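Chromosome replication initiation inhibitor protein (PDB 3FD3) probably acts as a LysR-family DNA-binding transcription regulator, this chain being its C-terminal, presumably effector-binding, domain. Local coordinates at residues Trp16-Phe24 / Asn195-Leu204. Sequence-based numbering, arbitrary orientation.
Sequences WFLDAVSKF and NMVGTARVVL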
# COMPACT_ATOMS: atom_id res chain seq x y z
N TRP A 16 -9.04 6.95 -3.93
CA TRP A 16 -9.35 8.17 -4.71
C TRP A 16 -8.33 9.30 -4.62
O TRP A 16 -8.37 10.23 -5.45
CB TRP A 16 -10.73 8.71 -4.28
CG TRP A 16 -10.74 9.25 -2.88
CD1 TRP A 16 -10.85 8.55 -1.70
CD2 TRP A 16 -10.56 10.61 -2.50
NE1 TRP A 16 -10.80 9.40 -0.62
CE2 TRP A 16 -10.61 10.68 -1.08
CE3 TRP A 16 -10.40 11.80 -3.22
CZ2 TRP A 16 -10.47 11.87 -0.37
CZ3 TRP A 16 -10.28 12.98 -2.52
CH2 TRP A 16 -10.30 13.01 -1.11
N PHE A 17 -7.43 9.26 -3.64
CA PHE A 17 -6.61 10.44 -3.33
C PHE A 17 -5.72 10.88 -4.50
O PHE A 17 -5.66 12.09 -4.82
CB PHE A 17 -5.77 10.14 -2.09
CG PHE A 17 -4.82 11.25 -1.66
CD1 PHE A 17 -5.24 12.29 -0.87
CD2 PHE A 17 -3.50 11.19 -2.01
CE1 PHE A 17 -4.35 13.28 -0.46
CE2 PHE A 17 -2.61 12.18 -1.58
CZ PHE A 17 -3.06 13.20 -0.82
N LEU A 18 -5.05 9.91 -5.14
CA LEU A 18 -4.15 10.22 -6.24
C LEU A 18 -4.89 10.66 -7.48
O LEU A 18 -4.36 11.44 -8.27
CB LEU A 18 -3.22 9.05 -6.57
CG LEU A 18 -2.15 8.78 -5.54
CD1 LEU A 18 -1.28 7.54 -5.96
CD2 LEU A 18 -1.29 10.03 -5.33
N ASP A 19 -6.13 10.20 -7.65
CA ASP A 19 -6.96 10.69 -8.74
C ASP A 19 -7.18 12.20 -8.61
O ASP A 19 -7.13 12.92 -9.60
CB ASP A 19 -8.31 9.96 -8.78
CG ASP A 19 -9.12 10.30 -10.01
OD1 ASP A 19 -8.54 10.37 -11.12
OD2 ASP A 19 -10.35 10.48 -9.89
N ALA A 20 -7.42 12.67 -7.38
CA ALA A 20 -7.55 14.09 -7.10
C ALA A 20 -6.24 14.85 -7.24
O ALA A 20 -6.17 15.88 -7.90
CB ALA A 20 -8.11 14.30 -5.67
N VAL A 21 -5.19 14.33 -6.62
CA VAL A 21 -3.91 15.01 -6.62
C VAL A 21 -3.34 15.14 -8.04
O VAL A 21 -2.80 16.18 -8.39
CB VAL A 21 -2.91 14.29 -5.74
CG1 VAL A 21 -1.52 14.96 -5.86
CG2 VAL A 21 -3.41 14.34 -4.28
N SER A 22 -3.52 14.12 -8.86
CA SER A 22 -2.94 14.11 -10.20
C SER A 22 -3.63 15.15 -11.09
O SER A 22 -3.01 15.72 -11.99
CB SER A 22 -2.94 12.72 -10.84
OG SER A 22 -4.25 12.25 -11.07
N LYS A 23 -4.91 15.39 -10.84
CA LYS A 23 -5.63 16.42 -11.60
C LYS A 23 -4.96 17.75 -11.31
O LYS A 23 -4.78 18.57 -12.21
CB LYS A 23 -7.10 16.52 -11.19
CG LYS A 23 -7.99 15.33 -11.60
CD LYS A 23 -9.42 15.49 -11.01
CE LYS A 23 -10.21 14.19 -11.07
NZ LYS A 23 -11.63 14.39 -10.62
N PHE A 24 -4.64 17.99 -10.05
CA PHE A 24 -3.98 19.24 -9.65
C PHE A 24 -2.55 19.36 -10.20
O PHE A 24 -2.18 20.39 -10.82
CB PHE A 24 -3.96 19.39 -8.13
CG PHE A 24 -3.23 20.60 -7.67
CD1 PHE A 24 -3.75 21.86 -7.93
CD2 PHE A 24 -2.03 20.48 -7.00
CE1 PHE A 24 -3.08 23.00 -7.52
CE2 PHE A 24 -1.35 21.64 -6.59
CZ PHE A 24 -1.87 22.88 -6.85
N ASN A 195 -9.90 20.29 -6.66
CA ASN A 195 -9.73 18.89 -7.14
C ASN A 195 -10.02 17.84 -6.08
O ASN A 195 -10.63 16.82 -6.37
CB ASN A 195 -8.35 18.73 -7.78
CG ASN A 195 -8.27 19.37 -9.15
OD1 ASN A 195 -9.08 19.07 -10.00
ND2 ASN A 195 -7.35 20.29 -9.34
N MSE A 196 -9.61 18.07 -4.83
CA MSE A 196 -9.92 17.12 -3.75
C MSE A 196 -11.43 17.07 -3.55
O MSE A 196 -12.05 16.00 -3.63
CB MSE A 196 -9.24 17.48 -2.42
CG MSE A 196 -7.75 17.73 -2.49
SE MSE A 196 -6.72 16.33 -3.41
CE MSE A 196 -7.00 14.99 -2.07
N VAL A 197 -12.03 18.23 -3.30
CA VAL A 197 -13.46 18.26 -3.07
C VAL A 197 -14.28 17.73 -4.24
O VAL A 197 -15.21 16.93 -4.03
CB VAL A 197 -13.92 19.72 -2.64
CG1 VAL A 197 -15.43 19.77 -2.40
CG2 VAL A 197 -13.16 20.15 -1.39
N GLY A 198 -13.95 18.12 -5.47
CA GLY A 198 -14.66 17.66 -6.64
C GLY A 198 -14.56 16.16 -6.90
O GLY A 198 -15.53 15.50 -7.28
N THR A 199 -13.37 15.62 -6.70
CA THR A 199 -13.14 14.19 -6.88
C THR A 199 -13.89 13.39 -5.81
O THR A 199 -14.53 12.38 -6.12
CB THR A 199 -11.62 13.86 -6.85
OG1 THR A 199 -10.93 14.62 -7.85
CG2 THR A 199 -11.36 12.35 -7.07
N ALA A 200 -13.80 13.83 -4.56
CA ALA A 200 -14.48 13.13 -3.47
C ALA A 200 -16.01 13.14 -3.68
O ALA A 200 -16.69 12.18 -3.34
CB ALA A 200 -14.10 13.74 -2.11
N ARG A 201 -16.53 14.24 -4.23
CA ARG A 201 -17.96 14.34 -4.53
C ARG A 201 -18.45 13.22 -5.44
O ARG A 201 -19.56 12.72 -5.28
CB ARG A 201 -18.31 15.71 -5.15
CG ARG A 201 -19.82 16.00 -5.22
CD ARG A 201 -20.43 16.13 -3.83
NE ARG A 201 -19.64 17.02 -2.98
CZ ARG A 201 -19.66 18.36 -3.04
NH1 ARG A 201 -20.46 18.98 -3.89
NH2 ARG A 201 -18.89 19.07 -2.24
N VAL A 202 -17.61 12.81 -6.39
CA VAL A 202 -17.97 11.77 -7.33
C VAL A 202 -17.81 10.38 -6.72
O VAL A 202 -18.62 9.49 -6.98
CB VAL A 202 -17.09 11.87 -8.60
CG1 VAL A 202 -17.34 10.68 -9.51
CG2 VAL A 202 -17.40 13.18 -9.32
N VAL A 203 -16.78 10.20 -5.90
CA VAL A 203 -16.38 8.88 -5.40
C VAL A 203 -16.95 8.48 -4.05
O VAL A 203 -17.25 7.30 -3.82
CB VAL A 203 -14.83 8.81 -5.33
CG1 VAL A 203 -14.37 7.51 -4.69
CG2 VAL A 203 -14.27 8.95 -6.75
N LEU A 204 -17.06 9.43 -3.13
CA LEU A 204 -17.53 9.13 -1.78
C LEU A 204 -19.03 9.30 -1.74
O LEU A 204 -19.63 9.87 -2.67
CB LEU A 204 -16.86 10.06 -0.78
CG LEU A 204 -15.33 10.00 -0.74
CD1 LEU A 204 -14.81 10.91 0.39
CD2 LEU A 204 -14.81 8.54 -0.54
O HOH W 1 -12.19 17.55 -9.61
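W16 lays its indole across helix 195-203. Its CB meets V203 CG1 at 3.9 Å. With chi1 at 68°, CG tucks in over its own backbone and the indole lies along residues 196 to 204. Along the ring, CD1 and NE1 touch L204 CD2, and CE3 has T199 CG2 at the ring edge. CZ3 reaches the M196 carbonyl, 3.7 Å from its O. A200 CB lies over one face of the six-membered ring, a CH-pi contact 4.1 Å from the centroid. L70 and L177 of the central sheet also pack on this indole.

In the conformer given, one of two, the doubly folded selenomethionine M196 packs its SE on A20 CB, and its CE meets F17 CD1. SE lies obliquely off the F17 ring, 5.4 Å from its centroid, a Met-aromatic contact in this conformer.

At the outer side, the extended K23 chain meets T199 tip to tip. K23 NZ donates to T199 OG1 at 2.9 Å. The T199 hydroxyl in turn donates from OG1 to N195 O at 2.7 Å, so one oxygen links both helices.

The axes of helical segments 17-24 and 195-203 run roughly antiparallel, at 141°, and approach to 8.4 Å. Both helices lie against the mixed sheet. The contact pairs an early helix of the chain with its last one, within one lobe of the periplasmic-binding-protein-like fold of LysR effector domains.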